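YfkN protein (Bacillus subtilis subsp. subtilis, PDB 3GVE) belongs to the calcineurin-like metallophosphoesterase superfamily and carries a two-metal site, occupied here by manganese and magnesium, at the strand ends of a beta-sheet sandwich. Local coordinates at residues A[27-31]-A[68-72]; A[213-219]-A[244-250]; A[276-280]-A[306-310]. All coordinates share one frame. Residue numbers count along the deposited sequence, not the author numbering.

Along the chain the three contacts follow in series, each closing its own loop before the next opens; none nests or crosses. Contact 1 closes first, joining the turn after strand 27-28 to the start of helix 70-85, at the periphery of the fold and about 24 Å between centres from contact 2. Contact 2 completes a beta-alpha-beta crossover, strand 210-215, helix 232-238, strand 244-247, and brings two histidines to the magnesium ion. Contact 3 then lays strand 275-280 against strand 300-312 of the other large sheet. Contacts 2 and 3 touch, since strands 244-247 and 275-280 are neighbours: Ile245 N lies 3.0 Å from Pro276 O and Ser247 N 2.8 Å from Val278 O, probable hydrogen bonds.

Contact 1: residues A[27-31]-A[68-72]; sequences YDYYS and GNPLG
Residues 27-31 run from extended Tyr27 and Asp28 into a turn of helical phi/psi at 29-31; residues 68-72 pass from a loop into a helix beginning at Pro70. An Asx turn shapes the first segment: Asp28 OD1 accepts from Tyr30 N at 3.0 Å, and Ser31 OG donates to Asp28 OD2 at 2.5 Å. Both Tyr29 and Tyr30 (chi1 m) reach the other segment, Tyr29 and Pro70 lying nearest (CA-CA 6.7 Å). Gly68, at phi/psi 146/-25, suits a backbone that would jam a CB against the preceding carbonyl; Tyr30 OH lies 3.3 Å from Gly68 O, not bonded. Asn69 holds the N-cap position, its CA 3.5 Å from Tyr30 OH. Pro70, apt in a first turn, packs its CG 3.7 Å from Tyr29 CB and its CD 3.7 Å from Tyr30 CZ. Leu71 CB lies 4.0 Å from Tyr29 CE2. Two tyrosine rings thus pack on a helix N terminus, joining the turn after strand 27-28 to helix 70-85; helix 322-340 covers Tyr29, His332 hydrogen-bonding its OH, and Val339 touches Pro70.

Contact 2: residues A[213-219]-A[244-250]; sequences ALAHTGI and AIISGHQ. With MG (magnesium ion), chain D.
Strands 213-215 and 244-247 run parallel at 22°, their axes 4.9 Å apart at closest. In register, Ala213 faces Ile245 (CA-CA 4.8 Å) and Leu214 faces Ile246 (5.1 Å). Three backbone bonds, each 2.9 Å, join them: Ala213 N to Ala244 O, Ile246 N to Ala213 O, and Ala215 N to Ile246 O. Beyond the strands, His216 centres an inverse gamma turn, and Gly248 N makes a weak 3.4 Å bond to Thr217 O, which also accepts from Ser247 OG at 2.8 Å. A CB at Gly218 would clash with Gln250 CD as placed, so glycine suits the position. The Gln250 amide pairs with the Ile219 backbone, OE1 accepting from Ile219 N at 2.9 Å and NE2 donating to Ile219 O at 3.1 Å.

Ala213, Ala215 and Ile245 share one sheet face, where the small Ala215 lets Leu235 of helix 232-238 come close; Leu214 CD2 and Ile246 CG1 meet at 3.9 Å on the other, against Val60. His216 NE2 and His249 ND1 (both chi1 t) lie 3.6 Å apart and bind the magnesium ion at 2.3 Å and 2.4 Å respectively; water 1 binds at 2.4 Å, and Asp64 and Asn108 complete the site. Hydrogen bonds join His216 ND1 to Asn62 O and His249 NE2 to Glu229. As in this superfamily, loops at the C-terminal ends of parallel strands supply metal ligands, here imidazole nitrogens beside Asp64.

Contact 3: residues A[276-280]-A[306-310]; sequences PVVMP and SKGSI
Strands 276-280 and 306-310 point the same way, with 8° between their axes and 5.6 Å at closest approach. Pro276 lies nearest Gly308 (CA-CA 4.9 Å) and Pro280 nearest Ile310 (5.9 Å).

The apolar contacts come from Pro276, Val278 and Ile310, whose CA-to-CB bonds point toward the opposite strand. Ile310 (chi1 p) brings CG2 to 4.2 Å from both Val278 CB and Pro280 CB. Val278 (chi1 m) sets CG1 3.6 Å from Gly308 CA; a CB at Gly308 would clash with Val277 O, so glycine fits. Among contacts with polar atoms, Val278 CG1 lies 3.4 Å from Ser309 O, and Pro276 CD lies 3.7 Å from Ser306 OG.

Val277 and selenomethionine Met279 point away, meeting Ser247 of strand 244-247. The CA-to-CB bond of Lys307 points away from the interface and the residue is exposed, as suits a charged side chain. Ile290, in strand 286-297, packs on Pro276 and Val278. The two strands belong to different sheets, 300-312 outermost in its own, and come unusually close where these meet: glycine and compact side chains permit sheet-like spacing held by shape and apolar burial, without backbone hydrogen bonds.

Contact 1: residues A[27-31]-A[68-72]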
# COMPACT_ATOMS: atom_id res chain seq x y z
N TYR A 27 4.66 6.23 11.60
CA TYR A 27 5.15 7.28 10.70
C TYR A 27 4.95 6.91 9.23
O TYR A 27 5.27 5.81 8.80
CB TYR A 27 6.63 7.54 10.97
CG TYR A 27 7.09 8.91 10.52
CD1 TYR A 27 6.94 10.02 11.34
CD2 TYR A 27 7.64 9.10 9.26
CE1 TYR A 27 7.34 11.27 10.92
CE2 TYR A 27 8.05 10.36 8.84
CZ TYR A 27 7.89 11.42 9.68
OH TYR A 27 8.26 12.69 9.29
N ASP A 28 4.44 7.87 8.47
CA ASP A 28 4.27 7.76 7.03
C ASP A 28 5.43 8.50 6.36
O ASP A 28 5.47 9.72 6.37
CB ASP A 28 2.91 8.39 6.64
CG ASP A 28 2.69 8.46 5.14
OD1 ASP A 28 3.48 7.92 4.38
OD2 ASP A 28 1.70 9.07 4.73
N TYR A 29 6.37 7.76 5.80
CA TYR A 29 7.53 8.38 5.16
C TYR A 29 7.19 9.09 3.85
O TYR A 29 7.95 9.93 3.42
CB TYR A 29 8.66 7.36 4.89
CG TYR A 29 9.31 6.80 6.15
CD1 TYR A 29 10.17 7.58 6.92
CD2 TYR A 29 9.04 5.50 6.57
CE1 TYR A 29 10.74 7.08 8.06
CE2 TYR A 29 9.61 5.00 7.70
CZ TYR A 29 10.46 5.79 8.45
OH TYR A 29 11.03 5.30 9.59
N TYR A 30 6.09 8.71 3.23
CA TYR A 30 5.68 9.31 1.95
C TYR A 30 5.08 10.69 2.16
O TYR A 30 5.57 11.63 1.56
CB TYR A 30 4.72 8.41 1.18
CG TYR A 30 5.18 6.96 1.17
CD1 TYR A 30 4.55 6.04 1.96
CD2 TYR A 30 6.23 6.54 0.38
CE1 TYR A 30 4.96 4.73 1.98
CE2 TYR A 30 6.65 5.21 0.40
CZ TYR A 30 6.00 4.32 1.20
OH TYR A 30 6.37 3.01 1.24
N SER A 31 4.14 10.90 3.08
CA SER A 31 3.67 12.23 3.39
C SER A 31 4.64 12.96 4.33
O SER A 31 4.57 14.16 4.51
CB SER A 31 2.28 12.14 3.99
OG SER A 31 2.34 11.47 5.21
N GLY A 68 8.93 -2.94 2.70
CA GLY A 68 7.66 -2.30 2.38
C GLY A 68 7.65 -0.79 2.38
O GLY A 68 6.83 -0.18 1.73
N ASN A 69 8.56 -0.18 3.13
CA ASN A 69 8.63 1.28 3.22
C ASN A 69 10.07 1.78 3.07
O ASN A 69 10.96 0.99 2.88
CB ASN A 69 7.91 1.81 4.47
CG ASN A 69 8.65 1.52 5.78
OD1 ASN A 69 8.10 1.70 6.86
ND2 ASN A 69 9.88 1.13 5.67
N PRO A 70 10.31 3.09 3.14
CA PRO A 70 11.67 3.59 2.96
C PRO A 70 12.68 3.19 4.05
O PRO A 70 13.85 3.21 3.78
CB PRO A 70 11.47 5.11 2.90
CG PRO A 70 10.14 5.24 2.27
CD PRO A 70 9.31 4.15 2.91
N LEU A 71 12.22 2.81 5.23
CA LEU A 71 13.13 2.32 6.26
C LEU A 71 13.73 0.98 5.84
O LEU A 71 14.92 0.75 5.99
CB LEU A 71 12.44 2.22 7.62
CG LEU A 71 13.37 1.80 8.76
CD1 LEU A 71 13.03 2.52 10.07
CD2 LEU A 71 13.43 0.30 8.95
N GLY A 72 12.91 0.11 5.26
CA GLY A 72 13.41 -1.14 4.72
C GLY A 72 14.38 -0.92 3.57
O GLY A 72 15.36 -1.63 3.43

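Contact 2: residues A[213-219]-A[244-250]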
# COMPACT_ATOMS: atom_id res chain seq x y z
N ALA A 213 2.33 -22.92 14.30
CA ALA A 213 2.63 -22.65 12.90
C ALA A 213 2.65 -21.16 12.63
O ALA A 213 1.59 -20.50 12.86
CB ALA A 213 1.54 -23.32 12.03
N LEU A 214 3.78 -20.67 12.15
CA LEU A 214 3.88 -19.32 11.63
C LEU A 214 3.60 -19.43 10.13
O LEU A 214 4.48 -19.60 9.31
CB LEU A 214 5.26 -18.75 11.96
CG LEU A 214 5.64 -18.88 13.45
CD1 LEU A 214 7.03 -18.33 13.72
CD2 LEU A 214 4.64 -18.24 14.39
N ALA A 215 2.31 -19.39 9.81
CA ALA A 215 1.85 -19.65 8.46
C ALA A 215 1.65 -18.35 7.72
O ALA A 215 0.64 -17.69 7.87
CB ALA A 215 0.55 -20.45 8.52
N HIS A 216 2.64 -17.98 6.91
CA HIS A 216 2.53 -16.74 6.14
C HIS A 216 1.69 -17.02 4.91
O HIS A 216 2.19 -17.23 3.82
CB HIS A 216 3.86 -16.07 5.75
CG HIS A 216 3.65 -14.69 5.20
ND1 HIS A 216 3.58 -13.59 6.02
CD2 HIS A 216 3.34 -14.25 3.96
CE1 HIS A 216 3.28 -12.52 5.30
NE2 HIS A 216 3.14 -12.90 4.04
N THR A 217 0.39 -17.03 5.14
CA THR A 217 -0.59 -17.47 4.17
C THR A 217 -1.95 -17.19 4.79
O THR A 217 -2.10 -17.23 5.98
CB THR A 217 -0.38 -18.97 3.81
OG1 THR A 217 -1.27 -19.36 2.76
CG2 THR A 217 -0.59 -19.88 5.03
N GLY A 218 -2.93 -16.88 3.95
CA GLY A 218 -4.24 -16.48 4.41
C GLY A 218 -5.25 -17.61 4.41
O GLY A 218 -4.92 -18.77 4.33
N ILE A 219 -6.51 -17.20 4.49
CA ILE A 219 -7.64 -18.06 4.78
C ILE A 219 -8.63 -17.99 3.63
O ILE A 219 -8.97 -16.91 3.19
CB ILE A 219 -8.37 -17.59 6.08
CG1 ILE A 219 -7.44 -17.71 7.30
CG2 ILE A 219 -9.68 -18.35 6.28
CD1 ILE A 219 -7.87 -16.87 8.51
N ALA A 244 -1.69 -24.33 17.23
CA ALA A 244 -2.02 -22.91 17.04
C ALA A 244 -1.49 -22.47 15.70
O ALA A 244 -0.42 -22.88 15.32
CB ALA A 244 -1.40 -22.09 18.15
N ILE A 245 -2.24 -21.60 15.03
CA ILE A 245 -1.84 -21.06 13.73
C ILE A 245 -1.89 -19.54 13.73
O ILE A 245 -2.91 -18.94 14.03
CB ILE A 245 -2.75 -21.59 12.59
CG1 ILE A 245 -2.67 -23.12 12.52
CG2 ILE A 245 -2.34 -20.97 11.26
CD1 ILE A 245 -3.79 -23.76 11.63
N ILE A 246 -0.77 -18.94 13.38
CA ILE A 246 -0.71 -17.52 13.07
C ILE A 246 -0.82 -17.39 11.55
O ILE A 246 -0.08 -18.03 10.82
CB ILE A 246 0.60 -16.87 13.55
CG1 ILE A 246 0.96 -17.28 15.00
CG2 ILE A 246 0.54 -15.35 13.39
CD1 ILE A 246 -0.15 -17.10 15.99
N SER A 247 -1.76 -16.57 11.09
CA SER A 247 -2.02 -16.39 9.68
C SER A 247 -1.73 -14.93 9.36
O SER A 247 -1.73 -14.07 10.19
CB SER A 247 -3.48 -16.75 9.38
OG SER A 247 -3.84 -16.54 8.03
N GLY A 248 -1.47 -14.70 8.10
CA GLY A 248 -1.19 -13.37 7.56
C GLY A 248 -1.44 -13.32 6.05
O GLY A 248 -2.35 -13.96 5.56
N HIS A 249 -0.57 -12.57 5.38
CA HIS A 249 -0.48 -12.44 3.94
C HIS A 249 -1.63 -11.62 3.34
O HIS A 249 -1.38 -10.73 2.56
CB HIS A 249 -0.33 -13.81 3.27
CG HIS A 249 -0.11 -13.74 1.80
ND1 HIS A 249 0.97 -13.10 1.23
CD2 HIS A 249 -0.84 -14.24 0.77
CE1 HIS A 249 0.90 -13.21 -0.08
NE2 HIS A 249 -0.19 -13.89 -0.39
N GLN A 250 -2.87 -11.93 3.70
CA GLN A 250 -4.05 -11.27 3.12
C GLN A 250 -4.31 -9.86 3.66
O GLN A 250 -5.05 -9.10 3.06
CB GLN A 250 -5.30 -12.13 3.31
CG GLN A 250 -5.43 -13.26 2.31
CD GLN A 250 -6.51 -14.26 2.70
OE1 GLN A 250 -6.84 -14.42 3.86
NE2 GLN A 250 -7.03 -14.95 1.71
MG MG D . 2.72 -11.68 2.11
O HOH W 1 1.06 -9.89 2.07

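Contact 3: residues A[276-280]-A[306-310]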
# COMPACT_ATOMS: atom_id res chain seq x y z
N PRO A 276 -6.96 -22.82 17.27
CA PRO A 276 -7.02 -21.35 17.27
C PRO A 276 -6.16 -20.77 16.15
O PRO A 276 -5.05 -21.24 15.89
CB PRO A 276 -6.47 -20.97 18.66
CG PRO A 276 -5.62 -22.11 19.07
CD PRO A 276 -6.21 -23.35 18.43
N VAL A 277 -6.71 -19.76 15.50
CA VAL A 277 -6.08 -19.07 14.40
C VAL A 277 -6.28 -17.58 14.60
O VAL A 277 -7.35 -17.14 14.95
CB VAL A 277 -6.76 -19.44 13.06
CG1 VAL A 277 -6.13 -18.67 11.89
CG2 VAL A 277 -6.69 -20.96 12.84
N VAL A 278 -5.23 -16.81 14.35
CA VAL A 278 -5.36 -15.35 14.37
C VAL A 278 -4.70 -14.75 13.14
O VAL A 278 -3.69 -15.24 12.67
CB VAL A 278 -4.79 -14.73 15.68
CG1 VAL A 278 -5.59 -15.24 16.89
CG2 VAL A 278 -3.29 -15.01 15.83
N MSE A 279 -5.29 -13.66 12.66
CA MSE A 279 -4.72 -12.88 11.56
C MSE A 279 -4.88 -11.41 11.94
O MSE A 279 -5.95 -10.82 11.78
CB MSE A 279 -5.42 -13.16 10.22
CG MSE A 279 -4.86 -12.30 9.08
SE MSE A 279 -5.92 -12.41 7.46
CE MSE A 279 -5.55 -14.24 6.98
N PRO A 280 -3.80 -10.84 12.46
CA PRO A 280 -3.88 -9.48 12.99
C PRO A 280 -3.55 -8.38 11.99
O PRO A 280 -2.65 -7.60 12.17
CB PRO A 280 -2.87 -9.51 14.14
CG PRO A 280 -1.84 -10.48 13.69
CD PRO A 280 -2.62 -11.56 12.97
N SER A 306 -9.04 -23.48 24.05
CA SER A 306 -8.21 -22.52 23.25
C SER A 306 -9.07 -21.37 22.87
O SER A 306 -10.31 -21.45 22.83
CB SER A 306 -7.66 -23.20 22.02
OG SER A 306 -8.67 -23.59 21.20
N LYS A 307 -8.46 -20.26 22.51
CA LYS A 307 -9.18 -19.12 21.96
C LYS A 307 -8.22 -18.33 21.07
O LYS A 307 -7.06 -18.18 21.46
CB LYS A 307 -9.67 -18.23 23.10
CG LYS A 307 -10.52 -17.03 22.67
CD LYS A 307 -10.95 -16.22 23.90
CE LYS A 307 -11.50 -14.87 23.53
NZ LYS A 307 -12.78 -14.99 22.88
N GLY A 308 -8.68 -17.84 19.91
CA GLY A 308 -7.96 -16.86 19.10
C GLY A 308 -8.69 -15.55 19.10
O GLY A 308 -9.93 -15.53 18.85
N SER A 309 -8.00 -14.46 19.31
CA SER A 309 -8.60 -13.13 19.27
C SER A 309 -7.61 -12.13 18.74
O SER A 309 -6.39 -12.43 18.64
CB SER A 309 -9.02 -12.73 20.69
OG SER A 309 -7.99 -12.67 21.60
N ILE A 310 -8.09 -11.00 18.29
CA ILE A 310 -7.19 -9.94 17.86
C ILE A 310 -7.61 -8.68 18.59
O ILE A 310 -8.76 -8.52 18.92
CB ILE A 310 -7.20 -9.74 16.33
CG1 ILE A 310 -8.64 -9.55 15.82
CG2 ILE A 310 -6.53 -10.94 15.62
CD1 ILE A 310 -8.72 -9.22 14.34